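PDB 1A76: FLAP endonuclease-1 protein from Methanocaldococcus jannaschii, which cuts 5'-flap structures and trims 5' ends of DNA during replication and repair, with magnesium as cofactor. Local coordinates for residues V170-D175 and V184-T189; K23-G28 and I76-G81. One frame throughout, in Å; residues are numbered along the deposited sequence.

Contact 1 (V170-D175 and V184-T189); sequences VSQDYD and VVRNLT
R186 reaches over to the turn after strand 168-170 and joins it in two ways. Its NH1 donates to Q172 O at 2.9 Å, a bond lying close to the guanidinium plane, while its CD sits over one face of the Y174 ring, 4.0 Å from the centroid, in a CH-pi contact. The arginine chain bends at chi3 (-44°), which swings the guanidinium back to Q172 O and brings one of its faces over the hydroxyl end of Y174, the two planes 30° apart. A long, flexible cation suits this place, since NE also forms a salt bridge with E196, which together with K11 binds Y174 OH. An alanine in place of R186 would probably leave Q172 O and E196 without their charged partner and uncover the tyrosine face.

The buried, tight part lies where V170 and V185 pair as parallel neighbours, S171 N donates to V185 O at 3.3 Å, and V170 CG2 meets L188 CD1 at 3.8 Å. Beta-branched valines suit the strands. The polar side is partly exposed; R186 and Q172 are heavily engaged there, whereas D173 touches little. S171 OG accepts from D173 N at 3.1 Å, an ST turn that shapes the chain as it leaves the strand. Such a strand end, delivering D173 and D175 to the predicted second magnesium site, is characteristic of the PIN-like nuclease core of FEN1 enzymes.

Contact 2 (K23-G28 and I76-G81); sequences KVAIDG and IWVFDG
I26 has CG1 anti to its carbonyl carbon (chi1 -64°) and an extended chi2, which carries CD1 out over the indole of W77. The tryptophan takes a similar first torsion (chi1 -75°), and its ring lies beneath that methyl with I26 CD1 3.8 Å from the centroid of the five-membered ring, a CH-pi contact over the face. Farther along the indole, W77 CE3 meets G28 CA at 3.9 Å. A slender methyl end suits the broad aromatic surface, and helices 28-38 and 129-142 pack against W77 as well.

On the other face of the sheet, aliphatic groups meet: A25 CB touches I76 CG2 at 4.0 Å and also V78 CG2. Helix 153-162 covers this face, with A157 against A25 and M160 against I76, and the alanine leaves room for it. Strands 23-27 and 74-79 are parallel neighbours in the central sheet of the PIN-like nuclease fold, flanked by helices on both faces.

The backbone bonds switch from strand to strand: I76 N to V24 O, I26 N to I76 O at 2.8 Å, V78 N to I26 O, and finally G28 N to V78 O. G28 begins helix 28-38, and glycine suits the spot, since a beta carbon would probably come too close to V78 O and the F79 ring.

Just before it, D27 is the N-cap, OD1 accepting from N30 N. A water lies 3.0 Å from D27 OD1 and 2.7 Å from D80 OD1, placed to bridge them, though it has more acceptors in reach than protons to give. D80 OD1 is also held by G153 N. Both aspartates are predicted ligands of the first magnesium, and a manganese ion lies about 4 Å from the side chain of D27.

How the contacts relate
From the N terminus, strand 23-27 comes first and runs into helix 28-38; after helix 56-70 the chain returns as strand 74-79, and contact 2 closes this long excursion within the N-domain. Much later, in the I-domain, strand 168-170 and strand 183-186 are brought together by contact 1, which closes a short loop. The two closures follow in series, neither enclosing nor crossing the other. They meet in one sheet, where strand 168-170 lies beside strand 23-27: V170 N is 2.9 Å from A25 O, a probable hydrogen bond. The N-domain and I-domain therefore share a sheet, and D27 and D173 come within about 6 Å at their side chains.

Contact 1 (V170-D175 and V184-T189)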
# COMPACT_ATOMS: atom_id res chain seq x y z
N VAL A 170 -2.47 -0.35 -7.54
CA VAL A 170 -1.94 1.00 -7.54
C VAL A 170 -1.06 1.15 -6.30
O VAL A 170 -1.49 0.89 -5.17
CB VAL A 170 -3.08 2.03 -7.53
CG1 VAL A 170 -2.52 3.43 -7.24
CG2 VAL A 170 -3.80 2.00 -8.86
N SER A 171 0.19 1.54 -6.51
CA SER A 171 1.14 1.71 -5.42
C SER A 171 2.42 2.37 -5.92
O SER A 171 2.68 2.40 -7.11
CB SER A 171 1.47 0.35 -4.81
OG SER A 171 2.46 0.49 -3.79
N GLN A 172 3.22 2.91 -5.00
CA GLN A 172 4.48 3.55 -5.37
C GLN A 172 5.61 2.53 -5.28
O GLN A 172 6.72 2.75 -5.78
CB GLN A 172 4.78 4.72 -4.44
CG GLN A 172 3.86 5.91 -4.66
CD GLN A 172 3.94 6.42 -6.08
OE1 GLN A 172 4.95 6.99 -6.49
NE2 GLN A 172 2.88 6.21 -6.84
N ASP A 173 5.31 1.40 -4.63
CA ASP A 173 6.27 0.32 -4.44
C ASP A 173 6.14 -0.74 -5.53
O ASP A 173 5.09 -0.89 -6.16
CB ASP A 173 6.06 -0.34 -3.08
CG ASP A 173 6.53 0.53 -1.93
OD1 ASP A 173 7.12 1.60 -2.17
OD2 ASP A 173 6.30 0.14 -0.77
N TYR A 174 7.21 -1.49 -5.74
CA TYR A 174 7.23 -2.55 -6.75
C TYR A 174 6.90 -3.92 -6.14
O TYR A 174 6.64 -4.88 -6.85
CB TYR A 174 8.61 -2.60 -7.42
CG TYR A 174 8.94 -1.40 -8.28
CD1 TYR A 174 8.46 -1.31 -9.59
CD2 TYR A 174 9.73 -0.36 -7.80
CE1 TYR A 174 8.77 -0.20 -10.39
CE2 TYR A 174 10.03 0.75 -8.59
CZ TYR A 174 9.55 0.82 -9.88
OH TYR A 174 9.85 1.91 -10.67
N ASP A 175 6.90 -3.98 -4.81
CA ASP A 175 6.63 -5.20 -4.06
C ASP A 175 5.42 -6.05 -4.46
O ASP A 175 5.44 -7.26 -4.28
CB ASP A 175 6.53 -4.85 -2.58
CG ASP A 175 7.77 -4.14 -2.07
OD1 ASP A 175 8.03 -3.00 -2.52
OD2 ASP A 175 8.49 -4.71 -1.22
N VAL A 184 1.28 -3.50 -12.01
CA VAL A 184 1.38 -2.49 -10.97
C VAL A 184 1.43 -1.15 -11.71
O VAL A 184 2.03 -1.05 -12.78
CB VAL A 184 2.69 -2.63 -10.13
CG1 VAL A 184 2.93 -1.36 -9.31
CG2 VAL A 184 2.59 -3.85 -9.21
N VAL A 185 0.75 -0.15 -11.17
CA VAL A 185 0.78 1.17 -11.79
C VAL A 185 1.19 2.17 -10.72
O VAL A 185 0.52 2.27 -9.68
CB VAL A 185 -0.58 1.59 -12.37
CG1 VAL A 185 -0.44 2.97 -13.02
CG2 VAL A 185 -1.07 0.56 -13.38
N ARG A 186 2.29 2.87 -10.96
CA ARG A 186 2.82 3.85 -10.03
C ARG A 186 2.52 5.27 -10.51
O ARG A 186 2.12 5.48 -11.66
CB ARG A 186 4.32 3.67 -9.88
CG ARG A 186 4.75 2.23 -9.56
CD ARG A 186 6.13 2.24 -8.95
NE ARG A 186 6.96 3.16 -9.71
CZ ARG A 186 7.60 4.22 -9.22
NH1 ARG A 186 7.53 4.53 -7.94
NH2 ARG A 186 8.29 4.99 -10.04
N ASN A 187 2.72 6.23 -9.60
CA ASN A 187 2.50 7.66 -9.85
C ASN A 187 1.08 8.12 -10.15
O ASN A 187 0.87 8.97 -11.01
CB ASN A 187 3.42 8.16 -10.95
CG ASN A 187 4.86 7.91 -10.62
OD1 ASN A 187 5.25 7.97 -9.45
ND2 ASN A 187 5.67 7.61 -11.62
N LEU A 188 0.12 7.55 -9.44
CA LEU A 188 -1.27 7.98 -9.57
C LEU A 188 -1.58 8.71 -8.26
O LEU A 188 -2.26 9.74 -8.28
CB LEU A 188 -2.23 6.78 -9.76
CG LEU A 188 -2.28 6.13 -11.14
CD1 LEU A 188 -3.34 5.02 -11.15
CD2 LEU A 188 -2.61 7.17 -12.22
N THR A 189 -1.06 8.20 -7.15
CA THR A 189 -1.28 8.83 -5.83
C THR A 189 -0.41 10.08 -5.64
O THR A 189 -0.65 10.88 -4.73
CB THR A 189 -1.01 7.83 -4.68
OG1 THR A 189 0.29 7.25 -4.81
CG2 THR A 189 -2.05 6.73 -4.67

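Contact 2 (K23-G28 and I76-G81)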
# COMPACT_ATOMS: atom_id res chain seq x y z
N LYS A 23 -10.25 -1.12 -13.71
CA LYS A 23 -10.56 -1.29 -12.30
C LYS A 23 -9.19 -1.46 -11.64
O LYS A 23 -8.31 -2.09 -12.23
CB LYS A 23 -11.39 -2.55 -12.09
CG LYS A 23 -12.82 -2.49 -12.64
CD LYS A 23 -13.62 -3.71 -12.20
CE LYS A 23 -14.60 -4.16 -13.28
NZ LYS A 23 -15.75 -4.93 -12.71
N VAL A 24 -9.00 -0.90 -10.45
CA VAL A 24 -7.71 -1.04 -9.77
C VAL A 24 -7.88 -1.27 -8.28
O VAL A 24 -8.83 -0.79 -7.67
CB VAL A 24 -6.81 0.23 -9.91
CG1 VAL A 24 -6.22 0.30 -11.32
CG2 VAL A 24 -7.62 1.51 -9.59
N ALA A 25 -6.94 -2.01 -7.69
CA ALA A 25 -6.96 -2.23 -6.25
C ALA A 25 -5.87 -1.29 -5.73
O ALA A 25 -4.71 -1.40 -6.11
CB ALA A 25 -6.62 -3.69 -5.92
N ILE A 26 -6.25 -0.35 -4.88
CA ILE A 26 -5.28 0.59 -4.34
C ILE A 26 -4.64 0.12 -3.04
O ILE A 26 -5.33 -0.25 -2.10
CB ILE A 26 -5.91 1.96 -4.05
CG1 ILE A 26 -6.40 2.61 -5.35
CG2 ILE A 26 -4.87 2.88 -3.39
CD1 ILE A 26 -7.30 3.78 -5.13
N ASP A 27 -3.31 0.13 -3.00
CA ASP A 27 -2.60 -0.24 -1.78
C ASP A 27 -2.84 0.94 -0.84
O ASP A 27 -2.15 1.97 -0.92
CB ASP A 27 -1.11 -0.41 -2.04
CG ASP A 27 -0.34 -0.78 -0.78
OD1 ASP A 27 -0.76 -0.37 0.33
OD2 ASP A 27 0.68 -1.48 -0.89
N GLY A 28 -3.83 0.78 0.04
CA GLY A 28 -4.23 1.82 0.97
C GLY A 28 -3.17 2.47 1.84
O GLY A 28 -3.05 3.69 1.84
N ILE A 76 -10.77 0.31 -5.74
CA ILE A 76 -11.24 -0.38 -4.56
C ILE A 76 -10.03 -0.23 -3.64
O ILE A 76 -8.91 -0.58 -4.01
CB ILE A 76 -11.58 -1.87 -4.82
CG1 ILE A 76 -11.96 -2.54 -3.50
CG2 ILE A 76 -10.40 -2.58 -5.50
CD1 ILE A 76 -13.09 -3.55 -3.61
N TRP A 77 -10.26 0.31 -2.44
CA TRP A 77 -9.19 0.52 -1.49
C TRP A 77 -8.92 -0.72 -0.65
O TRP A 77 -9.83 -1.37 -0.15
CB TRP A 77 -9.55 1.71 -0.58
CG TRP A 77 -9.38 3.03 -1.27
CD1 TRP A 77 -10.18 3.55 -2.26
CD2 TRP A 77 -8.35 3.99 -1.04
NE1 TRP A 77 -9.69 4.77 -2.66
CE2 TRP A 77 -8.57 5.06 -1.93
CE3 TRP A 77 -7.25 4.05 -0.17
CZ2 TRP A 77 -7.74 6.19 -1.97
CZ3 TRP A 77 -6.41 5.16 -0.22
CH2 TRP A 77 -6.67 6.22 -1.11
N VAL A 78 -7.64 -1.05 -0.50
CA VAL A 78 -7.25 -2.21 0.28
C VAL A 78 -6.39 -1.80 1.47
O VAL A 78 -5.32 -1.21 1.32
CB VAL A 78 -6.46 -3.22 -0.58
CG1 VAL A 78 -6.29 -4.51 0.17
CG2 VAL A 78 -7.20 -3.48 -1.87
N PHE A 79 -6.88 -2.13 2.66
CA PHE A 79 -6.18 -1.79 3.87
C PHE A 79 -5.53 -3.01 4.50
O PHE A 79 -5.87 -4.14 4.16
CB PHE A 79 -7.13 -1.08 4.83
CG PHE A 79 -7.58 0.27 4.33
CD1 PHE A 79 -6.80 1.41 4.57
CD2 PHE A 79 -8.76 0.40 3.60
CE1 PHE A 79 -7.19 2.66 4.09
CE2 PHE A 79 -9.16 1.65 3.11
CZ PHE A 79 -8.37 2.78 3.35
N ASP A 80 -4.58 -2.77 5.40
CA ASP A 80 -3.84 -3.84 6.06
C ASP A 80 -4.65 -4.54 7.14
O ASP A 80 -4.46 -5.73 7.40
CB ASP A 80 -2.57 -3.28 6.73
CG ASP A 80 -1.44 -3.05 5.75
OD1 ASP A 80 -1.52 -3.52 4.61
OD2 ASP A 80 -0.45 -2.39 6.13
N GLY A 81 -5.57 -3.81 7.76
CA GLY A 81 -6.32 -4.41 8.85
C GLY A 81 -5.29 -4.43 9.97
O GLY A 81 -4.79 -5.49 10.37
O HOH W 1 -0.36 -2.54 2.33